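Local coordinates for protein pyridine synthase TbtD (Thermobispora bispora, PDB 5WA4) that probably forms the central pyridine ring of the thiopeptide antibiotic thiomuracin by a formal [4+2] aza-cycloaddition, and binds a fragment of the precursor's N-terminal leader peptide, at residues E[9-15]-E[123-129]; E[43-47]-E[142-148]; E[135-140]-E[268-272]. Where two conformers were deposited one is given. Numbering follows the deposited sequence.

Contact 1 (E[9-15]-E[123-129]); sequences RWWRFRV and IHAEGER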
loop_
_atom_site.group_PDB
_atom_site.type_symbol
_atom_site.label_atom_id
_atom_site.label_comp_id
_atom_site.label_asym_id
_atom_site.label_seq_id
_atom_site.Cartn_x
_atom_site.Cartn_y
_atom_site.Cartn_z
ATOM N N ARG E 9 24.969 17.830 -36.177
ATOM C CA ARG E 9 23.890 17.831 -35.184
ATOM C C ARG E 9 22.533 17.396 -35.769
ATOM O O ARG E 9 22.391 17.201 -36.979
ATOM C CB ARG E 9 23.763 19.206 -34.509
ATOM C CG ARG E 9 23.380 19.068 -33.036
ATOM C CD ARG E 9 23.480 20.360 -32.257
ATOM N NE ARG E 9 24.820 20.950 -32.299
ATOM C CZ ARG E 9 25.241 21.906 -31.471
ATOM N NH1 ARG E 9 24.428 22.374 -30.531
ATOM N NH2 ARG E 9 26.474 22.394 -31.581
ATOM N N TRP E 10 21.552 17.223 -34.885
ATOM C CA TRP E 10 20.222 16.745 -35.257
ATOM C C TRP E 10 19.262 17.892 -35.491
ATOM O O TRP E 10 18.967 18.648 -34.565
ATOM C CB TRP E 10 19.647 15.840 -34.174
ATOM C CG TRP E 10 20.173 14.460 -34.199
ATOM C CD1 TRP E 10 20.990 13.881 -33.276
ATOM C CD2 TRP E 10 19.917 13.463 -35.190
ATOM N NE1 TRP E 10 21.258 12.585 -33.629
ATOM C CE2 TRP E 10 20.605 12.299 -34.808
ATOM C CE3 TRP E 10 19.157 13.434 -36.367
ATOM C CZ2 TRP E 10 20.577 11.124 -35.555
ATOM C CZ3 TRP E 10 19.124 12.272 -37.109
ATOM C CH2 TRP E 10 19.832 11.131 -36.706
ATOM N N TRP E 11 18.772 18.009 -36.723
ATOM C CA TRP E 11 17.820 19.051 -37.071
ATOM C C TRP E 11 16.389 18.512 -37.096
ATOM O O TRP E 11 16.154 17.340 -37.419
ATOM C CB TRP E 11 18.178 19.664 -38.422
ATOM C CG TRP E 11 19.547 20.270 -38.464
ATOM C CD1 TRP E 11 20.679 19.727 -39.015
ATOM C CD2 TRP E 11 19.939 21.538 -37.914
ATOM N NE1 TRP E 11 21.744 20.585 -38.850
ATOM C CE2 TRP E 11 21.314 21.703 -38.179
ATOM C CE3 TRP E 11 19.259 22.548 -37.224
ATOM C CZ2 TRP E 11 22.016 22.837 -37.782
ATOM C CZ3 TRP E 11 19.960 23.669 -36.829
ATOM C CH2 TRP E 11 21.324 23.806 -37.108
ATOM N N ARG E 12 15.432 19.377 -36.770
ATOM C CA ARG E 12 14.039 18.965 -36.652
ATOM C C ARG E 12 13.117 19.629 -37.668
ATOM O O ARG E 12 13.244 20.815 -37.968
ATOM C CB ARG E 12 13.525 19.253 -35.246
ATOM C CG ARG E 12 14.211 18.455 -34.173
ATOM C CD ARG E 12 13.635 18.780 -32.814
ATOM N NE ARG E 12 14.028 20.108 -32.360
ATOM C CZ ARG E 12 13.534 20.683 -31.273
ATOM N NH1 ARG E 12 12.633 20.039 -30.543
ATOM N NH2 ARG E 12 13.939 21.894 -30.914
ATOM N N PHE E 13 12.176 18.847 -38.185
ATOM C CA PHE E 13 11.146 19.382 -39.061
ATOM C C PHE E 13 9.771 18.911 -38.613
ATOM O O PHE E 13 9.612 17.770 -38.171
ATOM C CB PHE E 13 11.413 18.971 -40.509
ATOM C CG PHE E 13 12.508 19.767 -41.169
ATOM C CD1 PHE E 13 12.269 21.056 -41.616
ATOM C CD2 PHE E 13 13.778 19.236 -41.325
ATOM C CE1 PHE E 13 13.277 21.798 -42.215
ATOM C CE2 PHE E 13 14.786 19.972 -41.925
ATOM C CZ PHE E 13 14.535 21.255 -42.366
ATOM N N ARG E 14 8.783 19.799 -38.716
ATOM C CA ARG E 14 7.405 19.449 -38.418
ATOM C C ARG E 14 6.513 19.496 -39.678
ATOM O O ARG E 14 6.335 20.558 -40.274
ATOM C CB ARG E 14 6.834 20.381 -37.353
ATOM C CG ARG E 14 5.481 19.897 -36.835
ATOM C CD ARG E 14 4.682 20.919 -36.050
ATOM N NE ARG E 14 3.303 20.456 -35.902
ATOM C CZ ARG E 14 2.822 19.817 -34.837
ATOM N NH1 ARG E 14 3.610 19.563 -33.798
ATOM N NH2 ARG E 14 1.552 19.434 -34.804
ATOM N N VAL E 15 5.949 18.349 -40.065
ATOM C CA VAL E 15 4.997 18.265 -41.177
ATOM C C VAL E 15 3.563 17.946 -40.730
ATOM O O VAL E 15 3.249 16.784 -40.477
ATOM C CB VAL E 15 5.409 17.164 -42.173
ATOM C CG1 VAL E 15 4.525 17.203 -43.414
ATOM C CG2 VAL E 15 6.880 17.285 -42.517
ATOM N N ILE E 123 4.612 23.131 -43.333
ATOM C CA ILE E 123 5.927 22.609 -42.963
ATOM C C ILE E 123 6.666 23.625 -42.121
ATOM O O ILE E 123 6.887 24.750 -42.556
ATOM C CB ILE E 123 6.794 22.275 -44.196
ATOM C CG1 ILE E 123 6.311 20.982 -44.850
ATOM C CG2 ILE E 123 8.254 22.156 -43.801
ATOM C CD1 ILE E 123 7.066 20.609 -46.112
ATOM N N HIS E 124 7.049 23.234 -40.911
ATOM C CA HIS E 124 7.795 24.130 -40.039
ATOM C C HIS E 124 9.158 23.524 -39.726
ATOM O O HIS E 124 9.265 22.340 -39.390
ATOM C CB HIS E 124 7.021 24.404 -38.751
ATOM C CG HIS E 124 5.619 24.866 -38.974
ATOM N ND1 HIS E 124 5.273 26.202 -39.019
ATOM C CD2 HIS E 124 4.473 24.172 -39.174
ATOM C CE1 HIS E 124 3.973 26.310 -39.231
ATOM N NE2 HIS E 124 3.463 25.094 -39.329
ATOM N N ALA E 125 10.200 24.333 -39.876
ATOM C CA ALA E 125 11.538 23.944 -39.472
ATOM C C ALA E 125 11.666 24.280 -37.991
ATOM O O ALA E 125 11.375 25.412 -37.591
ATOM C CB ALA E 125 12.592 24.664 -40.301
ATOM N N GLU E 126 12.065 23.296 -37.181
ATOM C CA GLU E 126 11.986 23.430 -35.724
ATOM C C GLU E 126 13.358 23.594 -35.075
ATOM O O GLU E 126 13.465 23.793 -33.862
ATOM C CB GLU E 126 11.241 22.227 -35.102
ATOM C CG GLU E 126 9.695 22.279 -35.235
ATOM C CD GLU E 126 8.972 21.179 -34.461
ATOM O OE1 GLU E 126 9.597 20.153 -34.128
ATOM O OE2 GLU E 126 7.773 21.343 -34.167
ATOM N N GLY E 127 14.409 23.542 -35.881
ATOM C CA GLY E 127 15.742 23.751 -35.352
ATOM C C GLY E 127 16.234 22.475 -34.717
ATOM O O GLY E 127 15.645 21.422 -34.896
ATOM N N GLU E 128 17.295 22.581 -33.935
ATOM C CA GLU E 128 18.036 21.414 -33.491
ATOM C C GLU E 128 17.753 20.934 -32.067
ATOM O O GLU E 128 17.412 21.725 -31.190
ATOM C CB GLU E 128 19.514 21.727 -33.618
ATOM C CG GLU E 128 19.863 23.024 -32.933
ATOM C CD GLU E 128 21.300 23.406 -33.128
ATOM O OE1 GLU E 128 22.144 22.966 -32.322
ATOM O OE2 GLU E 128 21.581 24.149 -34.090
ATOM N N ARG E 129 17.901 19.628 -31.857
ATOM C CA ARG E 129 17.844 19.045 -30.522
ATOM C C ARG E 129 18.879 19.737 -29.650
ATOM O O ARG E 129 19.987 19.992 -30.119
ATOM C CB ARG E 129 18.109 17.540 -30.573
ATOM C CG ARG E 129 17.067 16.744 -31.334
ATOM C CD ARG E 129 17.017 15.319 -30.829
ATOM N NE ARG E 129 16.675 15.283 -29.413
ATOM C CZ ARG E 129 16.544 14.171 -28.704
ATOM N NH1 ARG E 129 16.717 12.991 -29.285
ATOM N NH2 ARG E 129 16.231 14.240 -27.417
#

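Contact 2 (E[43-47]-E[142-148]); sequences MAYFL and DFYADTT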
loop_
_atom_site.group_PDB
_atom_site.type_symbol
_atom_site.label_atom_id
_atom_site.label_comp_id
_atom_site.label_asym_id
_atom_site.label_seq_id
_atom_site.Cartn_x
_atom_site.Cartn_y
_atom_site.Cartn_z
ATOM N N MET E 43 21.824 9.947 -42.868
ATOM C CA MET E 43 21.362 9.756 -41.511
ATOM C C MET E 43 20.048 10.493 -41.250
ATOM O O MET E 43 20.026 11.650 -40.801
ATOM C CB MET E 43 22.438 10.217 -40.536
ATOM C CG MET E 43 22.380 9.535 -39.183
ATOM S SD MET E 43 22.788 7.794 -39.288
ATOM C CE MET E 43 22.515 7.306 -37.587
ATOM N N ALA E 44 18.946 9.815 -41.525
ATOM C CA ALA E 44 17.649 10.428 -41.327
ATOM C C ALA E 44 16.613 9.432 -40.805
ATOM O O ALA E 44 16.766 8.207 -40.949
ATOM C CB ALA E 44 17.180 11.053 -42.617
ATOM N N TYR E 45 15.573 9.976 -40.176
ATOM C CA TYR E 45 14.422 9.187 -39.760
ATOM C C TYR E 45 13.242 10.096 -39.443
ATOM O O TYR E 45 13.397 11.314 -39.262
ATOM C CB TYR E 45 14.768 8.282 -38.558
ATOM C CG TYR E 45 14.870 8.948 -37.193
ATOM C CD1 TYR E 45 16.054 9.550 -36.771
ATOM C CD2 TYR E 45 13.804 8.920 -36.297
ATOM C CE1 TYR E 45 16.162 10.135 -35.500
ATOM C CE2 TYR E 45 13.907 9.501 -35.022
ATOM C CZ TYR E 45 15.090 10.108 -34.631
ATOM O OH TYR E 45 15.200 10.679 -33.376
ATOM N N PHE E 46 12.055 9.498 -39.402
ATOM C CA PHE E 46 10.840 10.243 -39.110
ATOM C C PHE E 46 10.059 9.527 -38.020
ATOM O O PHE E 46 10.209 8.316 -37.832
ATOM C CB PHE E 46 9.975 10.438 -40.384
ATOM C CG PHE E 46 9.769 9.174 -41.186
ATOM C CD1 PHE E 46 8.660 8.382 -40.987
ATOM C CD2 PHE E 46 10.705 8.771 -42.128
ATOM C CE1 PHE E 46 8.479 7.223 -41.714
ATOM C CE2 PHE E 46 10.529 7.602 -42.861
ATOM C CZ PHE E 46 9.418 6.830 -42.651
ATOM N N LEU E 47 9.242 10.292 -37.302
ATOM C CA LEU E 47 8.303 9.743 -36.333
ATOM C C LEU E 47 6.894 10.360 -36.454
ATOM O O LEU E 47 6.745 11.546 -36.827
ATOM C CB LEU E 47 8.824 9.975 -34.914
ATOM C CG LEU E 47 10.176 9.382 -34.522
ATOM C CD1 LEU E 47 10.659 10.019 -33.236
ATOM C CD2 LEU E 47 10.098 7.867 -34.398
ATOM N N ASP E 142 19.803 5.844 -33.944
ATOM C CA ASP E 142 20.476 4.916 -34.846
ATOM C C ASP E 142 19.501 3.847 -35.291
ATOM O O ASP E 142 19.408 3.520 -36.484
ATOM C CB ASP E 142 21.690 4.251 -34.186
ATOM C CG ASP E 142 22.938 5.142 -34.169
ATOM O OD1 ASP E 142 22.853 6.348 -34.517
ATOM O OD2 ASP E 142 24.007 4.617 -33.764
ATOM N N PHE E 143 18.772 3.303 -34.321
ATOM C CA PHE E 143 17.801 2.264 -34.628
ATOM C C PHE E 143 16.750 2.737 -35.640
ATOM O O PHE E 143 16.395 2.002 -36.550
ATOM C CB PHE E 143 17.095 1.766 -33.361
ATOM C CG PHE E 143 15.883 0.935 -33.654
ATOM C CD1 PHE E 143 16.018 -0.406 -33.994
ATOM C CD2 PHE E 143 14.604 1.511 -33.648
ATOM C CE1 PHE E 143 14.904 -1.182 -34.300
ATOM C CE2 PHE E 143 13.484 0.756 -33.954
ATOM C CZ PHE E 143 13.631 -0.605 -34.283
ATOM N N TYR E 144 16.241 3.948 -35.463
ATOM C CA TYR E 144 15.165 4.419 -36.305
ATOM C C TYR E 144 15.696 4.556 -37.725
ATOM O O TYR E 144 15.064 4.092 -38.684
ATOM C CB TYR E 144 14.570 5.742 -35.775
ATOM C CG TYR E 144 13.519 5.539 -34.692
ATOM C CD1 TYR E 144 12.544 4.574 -34.834
ATOM C CD2 TYR E 144 13.502 6.304 -33.525
ATOM C CE1 TYR E 144 11.578 4.379 -33.864
ATOM C CE2 TYR E 144 12.538 6.105 -32.544
ATOM C CZ TYR E 144 11.573 5.135 -32.725
ATOM O OH TYR E 144 10.586 4.887 -31.776
ATOM N N ALA E 145 16.874 5.158 -37.847
ATOM C CA ALA E 145 17.532 5.310 -39.138
ATOM C C ALA E 145 17.784 3.956 -39.815
ATOM O O ALA E 145 17.496 3.763 -40.989
ATOM C CB ALA E 145 18.842 6.065 -38.967
ATOM N N ASP E 146 18.323 3.008 -39.070
ATOM C CA ASP E 146 18.693 1.748 -39.676
ATOM C C ASP E 146 17.459 0.969 -40.140
ATOM O O ASP E 146 17.564 0.134 -41.043
ATOM C CB ASP E 146 19.532 0.916 -38.699
ATOM C CG ASP E 146 20.827 1.607 -38.317
ATOM O OD1 ASP E 146 21.288 2.484 -39.085
ATOM O OD2 ASP E 146 21.389 1.281 -37.246
ATOM N N THR E 147 16.300 1.252 -39.541
ATOM C CA THR E 147 15.077 0.497 -39.831
ATOM C C THR E 147 14.108 1.199 -40.801
ATOM O O THR E 147 13.044 0.654 -41.131
ATOM C CB THR E 147 14.293 0.157 -38.545
ATOM O OG1 THR E 147 14.213 1.311 -37.703
ATOM C CG2 THR E 147 14.969 -0.963 -37.792
ATOM N N THR E 148 14.477 2.380 -41.278
ATOM C CA THR E 148 13.637 3.087 -42.232
ATOM C C THR E 148 13.264 2.314 -43.528
ATOM O O THR E 148 12.095 2.348 -43.955
ATOM C CB THR E 148 14.288 4.382 -42.609
ATOM O OG1 THR E 148 14.234 5.255 -41.478
ATOM C CG2 THR E 148 13.562 5.006 -43.758
#

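Contact 3 (E[135-140]-E[268-272]); sequences VRDVLL and ELTLE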
loop_
_atom_site.group_PDB
_atom_site.type_symbol
_atom_site.label_atom_id
_atom_site.label_comp_id
_atom_site.label_asym_id
_atom_site.label_seq_id
_atom_site.Cartn_x
_atom_site.Cartn_y
_atom_site.Cartn_z
ATOM N N VAL E 135 22.535 8.406 -23.724
ATOM C CA VAL E 135 23.108 7.268 -24.450
ATOM C C VAL E 135 21.968 6.555 -25.185
ATOM O O VAL E 135 22.085 6.170 -26.346
ATOM C CB VAL E 135 23.874 6.316 -23.498
ATOM C CG1 VAL E 135 24.468 5.135 -24.244
ATOM C CG2 VAL E 135 24.989 7.084 -22.773
ATOM N N ARG E 136 20.854 6.444 -24.479
ATOM C CA ARG E 136 19.579 5.990 -24.991
ATOM C C ARG E 136 19.112 6.618 -26.284
ATOM O O ARG E 136 18.849 5.915 -27.244
ATOM C CB ARG E 136 18.524 6.249 -23.943
ATOM C CG ARG E 136 17.103 6.203 -24.449
ATOM C CD ARG E 136 16.232 5.676 -23.360
ATOM N NE ARG E 136 16.776 4.412 -22.901
ATOM C CZ ARG E 136 17.441 4.265 -21.754
ATOM N NH1 ARG E 136 17.613 5.316 -20.918
ATOM N NH2 ARG E 136 17.932 3.063 -21.443
ATOM N N ASP E 137 18.961 7.937 -26.280
ATOM C CA ASP E 137 18.415 8.654 -27.423
ATOM C C ASP E 137 19.291 8.449 -28.649
ATOM O O ASP E 137 18.813 8.467 -29.785
ATOM C CB ASP E 137 18.283 10.149 -27.096
ATOM C CG ASP E 137 17.304 10.417 -25.956
ATOM O OD1 ASP E 137 16.218 9.791 -25.965
ATOM O OD2 ASP E 137 17.627 11.228 -25.050
ATOM N N VAL E 138 20.581 8.250 -28.398
ATOM C CA VAL E 138 21.558 8.088 -29.455
ATOM C C VAL E 138 21.375 6.700 -30.075
ATOM O O VAL E 138 21.379 6.545 -31.298
ATOM C CB VAL E 138 23.012 8.324 -28.904
ATOM C CG1 VAL E 138 24.053 7.477 -29.622
ATOM C CG2 VAL E 138 23.377 9.799 -28.994
ATOM N N LEU E 139 21.175 5.704 -29.226
ATOM C CA LEU E 139 20.907 4.351 -29.687
ATOM C C LEU E 139 19.569 4.273 -30.452
ATOM O O LEU E 139 19.457 3.615 -31.494
ATOM C CB LEU E 139 20.892 3.401 -28.499
ATOM C CG LEU E 139 20.859 1.921 -28.847
ATOM C CD1 LEU E 139 22.135 1.600 -29.576
ATOM C CD2 LEU E 139 20.656 1.026 -27.612
ATOM N N LEU E 140 18.560 4.960 -29.928
ATOM C CA LEU E 140 17.222 4.982 -30.522
ATOM C C LEU E 140 17.248 5.564 -31.927
ATOM O O LEU E 140 16.754 4.950 -32.874
ATOM C CB LEU E 140 16.270 5.788 -29.637
ATOM C CG LEU E 140 14.830 5.296 -29.558
ATOM C CD1 LEU E 140 14.802 3.853 -29.069
ATOM C CD2 LEU E 140 14.044 6.194 -28.614
ATOM N N GLU E 268 26.084 2.511 -19.128
ATOM C CA GLU E 268 25.358 3.695 -19.609
ATOM C C GLU E 268 23.882 3.517 -19.972
ATOM O O GLU E 268 23.390 4.259 -20.818
ATOM C CB GLU E 268 26.058 4.296 -20.813
ATOM C CG GLU E 268 27.276 5.089 -20.460
ATOM C CD GLU E 268 28.508 4.438 -21.008
ATOM O OE1 GLU E 268 28.478 3.188 -21.063
ATOM O OE2 GLU E 268 29.483 5.159 -21.361
ATOM N N LEU E 269 23.170 2.585 -19.333
ATOM C CA LEU E 269 21.701 2.541 -19.449
ATOM C C LEU E 269 21.097 1.783 -18.244
ATOM O O LEU E 269 21.849 1.131 -17.514
ATOM C CB LEU E 269 21.254 1.856 -20.771
ATOM C CG LEU E 269 21.622 2.263 -22.212
ATOM C CD1 LEU E 269 21.335 1.148 -23.181
ATOM C CD2 LEU E 269 20.937 3.539 -22.673
ATOM N N THR E 270 19.778 1.925 -18.015
ATOM C CA THR E 270 18.879 0.874 -17.452
ATOM C C THR E 270 17.423 1.369 -17.267
ATOM O O THR E 270 16.719 0.923 -16.351
ATOM C CB THR E 270 19.334 0.280 -16.073
ATOM O OG1 THR E 270 20.762 0.253 -15.960
ATOM C CG2 THR E 270 18.817 -1.157 -15.919
ATOM N N LEU E 271 16.981 2.282 -18.139
ATOM C CA LEU E 271 15.595 2.760 -18.168
ATOM C C LEU E 271 14.736 1.912 -19.145
ATOM O O LEU E 271 13.892 1.154 -18.666
ATOM C CB LEU E 271 15.573 4.264 -18.521
ATOM C CG LEU E 271 14.475 5.243 -18.086
ATOM C CD1 LEU E 271 15.065 6.639 -17.923
ATOM C CD2 LEU E 271 13.330 5.255 -19.098
ATOM N N GLU E 272 14.986 2.030 -20.461
ATOM C CA GLU E 272 14.268 1.391 -21.573
ATOM C C GLU E 272 13.779 -0.020 -21.249
ATOM O O GLU E 272 14.001 -0.961 -22.005
ATOM C CB GLU E 272 15.206 1.365 -22.785
ATOM C CG GLU E 272 14.997 2.385 -23.972
ATOM C CD GLU E 272 13.760 2.237 -24.783
ATOM O OE1 GLU E 272 13.021 1.274 -24.551
ATOM O OE2 GLU E 272 13.501 3.140 -25.610
#

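Contact 1 (E[9-15]-E[123-129])
Long arginine and glutamate side chains dominate this strand pair. R12 has chi1 near -65° (m), chi2 t and chi3 m. Its chain lies along the neighbouring strand, and NE bonds to G127 O at 3.3 Å. The same oxygen accepts from R12 N at 2.8 Å. R14 is extended, t at its first three chi angles. Its end leads away from 123-129, and NH2 reaches D16 and R51 O. E128 takes chi1 p, which brings OE1 to 3.0 Å from R9 NH1 in a salt bridge; E131 also pairs with R9. The two strands run antiparallel at the edge of a four-stranded sheet of order 2-3-1-4, in which 123-128 is an outermost strand. R14 N to H124 O (2.7 Å) and H124 N to R14 O (2.8 Å) form a regular hydrogen-bonded pair. W11, F13, V15, I123 and A125 share the face towards helix 64-85. There F13 CE1 meets A125 CB at 3.5 Å, and the W11 indole, m at chi1, gives its NE1 to T62 O.

Contact 2 (E[43-47]-E[142-148])
This is helix-on-sheet packing. Helix 135-159 lies across edge strand 44-49 of the antiparallel sheet, and the segment axes cross at 97° with a closest approach of 6.9 Å. No hydrogen bond joins the segments. The aromatic contacts centre on two tyrosines. The Y45 and Y144 rings are 20° from parallel but slid apart, with centroids 5.3 Å apart, so they barely overlap. Y45 also stacks on Y59 of the adjacent strand. L47 CD2 makes a CH-pi contact over the face of the Y144 ring, 3.6 Å from its centroid. Apolar contacts add to this. Y45 CD2 touches Y144 CB at 3.3 Å, and M43 CE comes within 4.1 Å of A145 CB. F46 CE2 is 4.1 Å from T148 CG2, while R327 makes a cation-pi contact with F46. T148 OG1 bonds back to Y144 O in its own helix and also to R327. The small A145 allows a close backbone approach, with its CA 3.5 Å from A44 O in a CA-H...O contact.

Contact 3 (E[135-140]-E[268-272])
R136 is the centre of this surface contact, with 129 Å² of its area buried. Its CA-to-CB bond points sideways, but the guanidinium turns in between residues of the 268-272 loop. L269 CD2 lies over one face of that group, 3.3 Å from R136 NH2. L271 CB lies over the opposite face, 3.3 Å from R136 NH1. The second large contributor is L269, with 77 Å² buried. It points toward the helix, and its CD2 is 4.1 Å from V135 CB. L269 CD1 reaches L139 CD2 at 4.5 Å. The arrangement packs the first turns of helix 135-159 against an irregular segment that follows helix 244-265. Residues 273-305, directly after this segment, are not modelled. E272 comes third, with 58 Å² buried. Its CG is 2.9 Å from R136 NE, yet its OE2 stays 4.4 Å from that nitrogen, beyond a salt bridge. No hydrogen bond crosses between the segments. E272 also touches L316 and N319 of helix 307-328, and L139 packs on L316 as well.

From the N terminus, strand 9-16 comes first, and contact 1 closes a loop back to it from strand 123-128. Contact 2 closes the chain from 43-47 to 142-148. Strand 44-49 lies inside the first loop but 142-148 comes after it, so contacts 1 and 2 cross. They also touch: W10 CH2 is 4.0 Å from Y45 CE1. Contact 3 closes the mostly helical run from 135-140 to 268-272. It opens after contact 1 has closed, so these two are in series. Segment 135-140 lies inside the loop of contact 2, while 268-272 lies beyond it, so contacts 2 and 3 cross. Helix 135-159 serves both and ties the four-stranded sheet to the loop that follows helix 244-265.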